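Local coordinates for hypothetical protein SP2199 (Streptococcus pneumoniae TIGR4, PDB 2IBO) that is of unknown function but may bind thiamine or a related small molecule, at residues A[28-31]-A[35-38]; A[44-49]-A[81-86]. All coordinates share one frame; numbering follows the deposited sequence.

Contact 1. Residues A[28-31]-A[35-38]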
ATOM      1  N   TYR A  28     -19.270   4.054 -11.448  1.00 17.92           N
ATOM      2  CA  TYR A  28     -19.082   2.809 -12.172  1.00 17.83           C
ATOM      3  C   TYR A  28     -19.180   1.635 -11.215  1.00 18.72           C
ATOM      4  O   TYR A  28     -19.909   0.692 -11.471  1.00 17.94           O
ATOM      5  CB  TYR A  28     -17.718   2.751 -12.853  1.00 28.18           C
ATOM      6  CG  TYR A  28     -17.371   1.342 -13.252  1.00 28.57           C
ATOM      7  CD1 TYR A  28     -18.063   0.701 -14.273  1.00 26.83           C
ATOM      8  CD2 TYR A  28     -16.424   0.610 -12.539  1.00 29.44           C
ATOM      9  CE1 TYR A  28     -17.833  -0.639 -14.565  1.00 28.24           C
ATOM     10  CE2 TYR A  28     -16.185  -0.732 -12.823  1.00 29.80           C
ATOM     11  CZ  TYR A  28     -16.899  -1.346 -13.833  1.00 29.51           C
ATOM     12  OH  TYR A  28     -16.716  -2.678 -14.062  1.00 28.05           O
ATOM     13  N   LEU A  29     -18.428   1.695 -10.119  1.00 32.38           N
ATOM     14  CA  LEU A  29     -18.420   0.630  -9.123  1.00 31.05           C
ATOM     15  C   LEU A  29     -19.833   0.313  -8.608  1.00 30.63           C
ATOM     16  O   LEU A  29     -20.207  -0.846  -8.472  1.00 31.25           O
ATOM     17  CB  LEU A  29     -17.484   1.019  -7.966  1.00 11.91           C
ATOM     18  CG  LEU A  29     -16.080   0.412  -7.801  1.00 14.00           C
ATOM     19  CD1 LEU A  29     -15.455   0.002  -9.103  1.00 11.93           C
ATOM     20  CD2 LEU A  29     -15.215   1.434  -7.125  1.00 11.23           C
ATOM     21  N   GLN A  30     -20.626   1.335  -8.329  1.00 20.76           N
ATOM     22  CA  GLN A  30     -21.994   1.109  -7.843  1.00 22.29           C
ATOM     23  C   GLN A  30     -22.819   0.329  -8.883  1.00 23.31           C
ATOM     24  O   GLN A  30     -23.741  -0.416  -8.556  1.00 23.41           O
ATOM     25  CB  GLN A  30     -22.672   2.452  -7.541  1.00 19.29           C
ATOM     26  CG  GLN A  30     -22.113   3.139  -6.326  1.00 19.54           C
ATOM     27  CD  GLN A  30     -22.591   4.567  -6.175  1.00 19.27           C
ATOM     28  OE1 GLN A  30     -22.561   5.120  -5.074  1.00 20.46           O
ATOM     29  NE2 GLN A  30     -23.021   5.183  -7.284  1.00 19.18           N
ATOM     30  N   THR A  31     -22.454   0.519 -10.140  1.00 24.72           N
ATOM     31  CA  THR A  31     -23.090  -0.125 -11.270  1.00 25.44           C
ATOM     32  C   THR A  31     -22.931  -1.632 -11.262  1.00 26.21           C
ATOM     33  O   THR A  31     -23.804  -2.353 -11.745  1.00 27.85           O
ATOM     34  CB  THR A  31     -22.502   0.436 -12.574  1.00 26.80           C
ATOM     35  OG1 THR A  31     -23.272   1.566 -12.981  1.00 27.81           O
ATOM     36  CG2 THR A  31     -22.486  -0.590 -13.658  1.00 26.43           C
ATOM     37  N   THR A  35     -20.752  -6.390  -3.734  1.00 15.62           N
ATOM     38  CA  THR A  35     -20.843  -5.822  -2.386  1.00 14.26           C
ATOM     39  C   THR A  35     -19.741  -4.771  -2.242  1.00 14.21           C
ATOM     40  O   THR A  35     -18.553  -5.056  -2.448  1.00 12.19           O
ATOM     41  CB  THR A  35     -20.662  -6.912  -1.310  1.00 23.52           C
ATOM     42  OG1 THR A  35     -21.759  -7.829  -1.402  1.00 24.94           O
ATOM     43  CG2 THR A  35     -20.626  -6.301   0.091  1.00 19.88           C
HETATM   44  N   MSE A  36     -20.135  -3.546  -1.915  1.00 24.71           N
HETATM   45  CA  MSE A  36     -19.153  -2.490  -1.780  1.00 25.42           C
HETATM   46  C   MSE A  36     -19.323  -1.554  -0.580  1.00 23.23           C
HETATM   47  O   MSE A  36     -20.435  -1.208  -0.170  1.00 23.06           O
HETATM   48  CB  MSE A  36     -19.089  -1.668  -3.067  1.00 36.85           C
HETATM   49  CG  MSE A  36     -20.230  -0.706  -3.300  1.00 42.45           C
HETATM   50 SE   MSE A  36     -19.880   0.508  -4.893  1.00 47.79          SE
HETATM   51  CE  MSE A  36     -18.956   1.924  -4.051  1.00 45.83           C
ATOM     52  N   VAL A  37     -18.194  -1.178   0.008  1.00 29.57           N
ATOM     53  CA  VAL A  37     -18.198  -0.259   1.134  1.00 27.52           C
ATOM     54  C   VAL A  37     -17.181   0.821   0.862  1.00 26.61           C
ATOM     55  O   VAL A  37     -16.016   0.533   0.577  1.00 26.94           O
ATOM     56  CB  VAL A  37     -17.799  -0.917   2.458  1.00 19.26           C
ATOM     57  CG1 VAL A  37     -18.176  -0.011   3.599  1.00 20.90           C
ATOM     58  CG2 VAL A  37     -18.483  -2.265   2.620  1.00 18.57           C
ATOM     59  N   VAL A  38     -17.623   2.067   0.933  1.00 25.82           N
ATOM     60  CA  VAL A  38     -16.715   3.170   0.697  1.00 25.42           C
ATOM     61  C   VAL A  38     -16.165   3.575   2.054  1.00 24.24           C
ATOM     62  O   VAL A  38     -16.930   3.946   2.928  1.00 25.39           O
ATOM     63  CB  VAL A  38     -17.440   4.376   0.081  1.00 17.75           C
ATOM     64  CG1 VAL A  38     -16.437   5.496  -0.143  1.00 16.61           C
ATOM     65  CG2 VAL A  38     -18.109   3.959  -1.243  1.00 18.86           C
TER
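Gln30 and Met36 have the nearest CA atoms across the two segments, 7.6 Å apart, where the C-terminal part of helix 16-31 faces strand 35-38, outermost in this chain's sheet, to which a three-residue loop joins it. Met36, a selenomethionine, does the reaching. Its CG sits between the backbone N and the carbonyl carbon (chi1 75°), the chain runs straight on to the selenium, and a bend at the last torsion (chi3 -88°) turns the methyl aside, so it is SE that presents itself to the helix. There it lies against the Leu29-Gln30 peptide: Met36 SE is 3.6 Å from Gln30 N and 3.7 Å from Leu29 C. Two side chains flank this spot. On Gln30 the methylene CG comes to 3.7 Å from Met36 SE, and the methyl CE of Met36 passes the same Gln30 CG at 4.1 Å, the two chains meeting at a slant. Beyond CG the glutamine is extended, which carries its amide away from the selenium. Leu29 directs its CB at the strand, and Leu29 CB lies 3.9 Å from Met36 SE; the Leu29 side chain also touches Thr43 of strand 43-46 and Ile55 and Ala59 of helix 49-64. Met36 also packs on Thr43 and Leu45 of the neighbouring strand. The arrangement is the second half of a beta-alpha-beta crossover: strand 2-11, helix 16-31, then strand 35-38, which runs parallel to the first with strand 43-46 between them. The whole patch is small, 127 Å² summed over both sides, and its chemistry is van der Waals contact. One long, flexible, polarisable side chain bridges the gap between helix and strand, fitting itself to the peptide and to two methylene carbons without any directional bond to fix it.

Contact 2. Residues A[44-49]-A[81-86]; sequences VLEGEF and ILSIDE
The backbone N of Ile84 donates to Glu46 OE1 at 3.0 Å, a fairly straight bond (154°) that arrives from well above the carboxylate plane. It joins strand 43-46 to the first turn of helix 84-87, which opens with a capping box: Ser83 OG accepts from Glu86 N, and Glu86 OE2 takes the hydrogen of Ser83 N at 2.8 Å. Glu46 reaches this helix start fully stretched, with CG anti to its own N (chi1 -160°). Its other oxygen, OE2, accepts from a water 3.2 Å away, and that water in turn accepts from Asp85 N. Two successive N-H groups of the first turn thus serve one carboxylate, one directly and one through water, a setting that would probably favour its negative charge. Along the way the Glu46 and Ile84 side chains run alongside one another, pointing opposite ways, Glu46 CD lying 3.6 Å from Ile84 CG1. Pro40 of a second subunit packs on Val44 and Ile84, placing this apolar side of the contact at a subunit interface. There the two residues meet tip to tip, Val44 CG1 to Ile84 CD1 at 3.6 Å.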
ATOM      1  N   VAL A  44     -13.887  -0.649  -0.649  1.00 14.30           N
ATOM      2  CA  VAL A  44     -13.748  -2.093  -0.469  1.00 15.06           C
ATOM      3  C   VAL A  44     -14.829  -2.885  -1.177  1.00 15.37           C
ATOM      4  O   VAL A  44     -16.011  -2.674  -0.930  1.00 14.13           O
ATOM      5  CB  VAL A  44     -13.773  -2.466   1.046  1.00 23.39           C
ATOM      6  CG1 VAL A  44     -13.710  -3.975   1.223  1.00 21.23           C
ATOM      7  CG2 VAL A  44     -12.616  -1.800   1.763  1.00 21.52           C
ATOM      8  N   LEU A  45     -14.407  -3.808  -2.037  1.00 17.26           N
ATOM      9  CA  LEU A  45     -15.319  -4.665  -2.790  1.00 18.01           C
ATOM     10  C   LEU A  45     -15.188  -6.110  -2.323  1.00 18.63           C
ATOM     11  O   LEU A  45     -14.121  -6.533  -1.893  1.00 18.34           O
ATOM     12  CB  LEU A  45     -15.016  -4.569  -4.294  1.00 16.18           C
ATOM     13  CG  LEU A  45     -15.117  -3.169  -4.923  1.00 15.14           C
ATOM     14  CD1 LEU A  45     -14.765  -3.233  -6.396  1.00 15.98           C
ATOM     15  CD2 LEU A  45     -16.502  -2.618  -4.743  1.00 13.11           C
ATOM     16  N   GLU A  46     -16.270  -6.874  -2.421  1.00 30.36           N
ATOM     17  CA  GLU A  46     -16.250  -8.266  -1.983  1.00 32.39           C
ATOM     18  C   GLU A  46     -17.003  -9.157  -2.969  1.00 32.25           C
ATOM     19  O   GLU A  46     -18.114  -8.823  -3.374  1.00 32.11           O
ATOM     20  CB  GLU A  46     -16.896  -8.362  -0.602  1.00 26.86           C
ATOM     21  CG  GLU A  46     -16.547  -9.598   0.159  1.00 30.06           C
ATOM     22  CD  GLU A  46     -17.433  -9.795   1.375  1.00 32.24           C
ATOM     23  OE1 GLU A  46     -17.044 -10.554   2.281  1.00 35.61           O
ATOM     24  OE2 GLU A  46     -18.530  -9.207   1.427  1.00 34.82           O
ATOM     25  N   GLY A  47     -16.403 -10.290  -3.335  1.00 16.38           N
ATOM     26  CA  GLY A  47     -17.027 -11.214  -4.271  1.00 17.23           C
ATOM     27  C   GLY A  47     -16.040 -12.200  -4.871  1.00 19.55           C
ATOM     28  O   GLY A  47     -14.955 -12.408  -4.316  1.00 21.12           O
ATOM     29  N   GLU A  48     -16.412 -12.807  -6.003  1.00 22.04           N
ATOM     30  CA  GLU A  48     -15.571 -13.789  -6.708  1.00 22.59           C
ATOM     31  C   GLU A  48     -14.313 -13.135  -7.282  1.00 22.32           C
ATOM     32  O   GLU A  48     -14.364 -12.037  -7.833  1.00 21.94           O
ATOM     33  CB  GLU A  48     -16.357 -14.442  -7.848  1.00 60.82           C
ATOM     34  CG  GLU A  48     -17.451 -15.386  -7.409  1.00 65.78           C
ATOM     35  CD  GLU A  48     -16.913 -16.613  -6.704  1.00 69.93           C
ATOM     36  OE1 GLU A  48     -16.022 -17.284  -7.274  1.00 71.02           O
ATOM     37  OE2 GLU A  48     -17.383 -16.909  -5.583  1.00 73.30           O
ATOM     38  N   PHE A  49     -13.183 -13.818  -7.170  1.00 28.04           N
ATOM     39  CA  PHE A  49     -11.938 -13.265  -7.670  1.00 28.13           C
ATOM     40  C   PHE A  49     -12.064 -12.783  -9.106  1.00 28.52           C
ATOM     41  O   PHE A  49     -11.684 -11.647  -9.420  1.00 27.79           O
ATOM     42  CB  PHE A  49     -10.803 -14.290  -7.562  1.00 23.88           C
ATOM     43  CG  PHE A  49      -9.454 -13.720  -7.896  1.00 23.47           C
ATOM     44  CD1 PHE A  49      -9.002 -12.568  -7.262  1.00 21.95           C
ATOM     45  CD2 PHE A  49      -8.645 -14.318  -8.855  1.00 23.81           C
ATOM     46  CE1 PHE A  49      -7.771 -12.015  -7.578  1.00 22.71           C
ATOM     47  CE2 PHE A  49      -7.404 -13.771  -9.182  1.00 23.60           C
ATOM     48  CZ  PHE A  49      -6.968 -12.614  -8.535  1.00 23.27           C
ATOM     49  N   ILE A  81     -10.701 -16.484   2.773  1.00 41.00           N
ATOM     50  CA  ILE A  81     -10.671 -15.199   3.456  1.00 39.87           C
ATOM     51  C   ILE A  81     -11.936 -14.934   4.257  1.00 40.95           C
ATOM     52  O   ILE A  81     -13.010 -15.424   3.910  1.00 41.34           O
ATOM     53  CB  ILE A  81     -10.467 -14.065   2.419  1.00 20.04           C
ATOM     54  CG1 ILE A  81     -11.559 -14.094   1.336  1.00 18.14           C
ATOM     55  CG2 ILE A  81      -9.178 -14.301   1.655  1.00 19.84           C
ATOM     56  CD1 ILE A  81     -12.774 -13.262   1.615  1.00 15.76           C
ATOM     57  N   LEU A  82     -11.806 -14.173   5.338  1.00 35.99           N
ATOM     58  CA  LEU A  82     -12.954 -13.832   6.165  1.00 36.13           C
ATOM     59  C   LEU A  82     -13.695 -12.740   5.404  1.00 36.77           C
ATOM     60  O   LEU A  82     -13.075 -11.984   4.647  1.00 35.80           O
ATOM     61  CB  LEU A  82     -12.503 -13.308   7.530  1.00 59.23           C
ATOM     62  CG  LEU A  82     -11.644 -14.247   8.380  1.00 59.63           C
ATOM     63  CD1 LEU A  82     -10.286 -14.435   7.724  1.00 59.13           C
ATOM     64  CD2 LEU A  82     -11.466 -13.663   9.771  1.00 59.06           C
ATOM     65  N   SER A  83     -15.010 -12.658   5.599  1.00 42.44           N
ATOM     66  CA  SER A  83     -15.834 -11.669   4.901  1.00 42.80           C
ATOM     67  C   SER A  83     -15.726 -10.299   5.533  1.00 43.52           C
ATOM     68  O   SER A  83     -15.183 -10.161   6.624  1.00 43.35           O
ATOM     69  CB  SER A  83     -17.301 -12.089   4.913  1.00 45.85           C
ATOM     70  OG  SER A  83     -17.897 -11.785   6.162  1.00 45.19           O
ATOM     71  N   ILE A  84     -16.252  -9.286   4.850  1.00 34.73           N
ATOM     72  CA  ILE A  84     -16.203  -7.937   5.390  1.00 35.25           C
ATOM     73  C   ILE A  84     -16.848  -7.927   6.770  1.00 36.56           C
ATOM     74  O   ILE A  84     -16.321  -7.322   7.701  1.00 37.30           O
ATOM     75  CB  ILE A  84     -16.928  -6.928   4.481  1.00 26.96           C
ATOM     76  CG1 ILE A  84     -16.214  -6.846   3.133  1.00 25.88           C
ATOM     77  CG2 ILE A  84     -16.945  -5.551   5.136  1.00 25.76           C
ATOM     78  CD1 ILE A  84     -16.676  -5.701   2.261  1.00 26.50           C
ATOM     79  N   ASP A  85     -17.979  -8.609   6.906  1.00 45.81           N
ATOM     80  CA  ASP A  85     -18.674  -8.687   8.189  1.00 47.51           C
ATOM     81  C   ASP A  85     -17.810  -9.341   9.269  1.00 48.13           C
ATOM     82  O   ASP A  85     -17.776  -8.889  10.412  1.00 47.80           O
ATOM     83  CB  ASP A  85     -19.971  -9.472   8.026  1.00 59.11           C
ATOM     84  CG  ASP A  85     -21.185  -8.582   8.015  1.00 59.55           C
ATOM     85  OD1 ASP A  85     -21.093  -7.467   7.450  1.00 59.55           O
ATOM     86  OD2 ASP A  85     -22.231  -9.007   8.563  1.00 59.83           O
ATOM     87  N   GLU A  86     -17.108 -10.404   8.895  1.00 42.01           N
ATOM     88  CA  GLU A  86     -16.246 -11.121   9.826  1.00 43.43           C
ATOM     89  C   GLU A  86     -14.995 -10.330  10.227  1.00 43.75           C
ATOM     90  O   GLU A  86     -14.660 -10.260  11.410  1.00 42.88           O
ATOM     91  CB  GLU A  86     -15.870 -12.476   9.223  1.00 57.59           C
ATOM     92  CG  GLU A  86     -17.089 -13.371   9.048  1.00 59.03           C
ATOM     93  CD  GLU A  86     -16.889 -14.466   8.026  1.00 59.94           C
ATOM     94  OE1 GLU A  86     -17.854 -15.217   7.782  1.00 61.19           O
ATOM     95  OE2 GLU A  86     -15.778 -14.577   7.465  1.00 60.97           O
TER
HETATM   96  O   HOH W   1     -19.427  -9.196   4.546  1.00 34.73           O

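From the N terminus, strand 2-11 and helix 16-31 come first, and contact 1 closes the three-residue turn that brings the chain back to the sheet. Strand 35-38 then pairs antiparallel with strand 43-46 through probable backbone bonds from Val44 N to Val37 O and from Glu46 N to Thr35 O, so the strand ending contact 1 lies beside the one opening contact 2. Contact 2 closes a much wider loop, holding most of helix 49-64 and all of strand 70-79. The two stand in series, neither nested nor crossed. Together they tie the crossover helix to strand 35-38 and the short C-terminal helix to strand 43-46, neighbouring strands of a ferredoxin-like beta-alpha-beta-beta-alpha-beta fold.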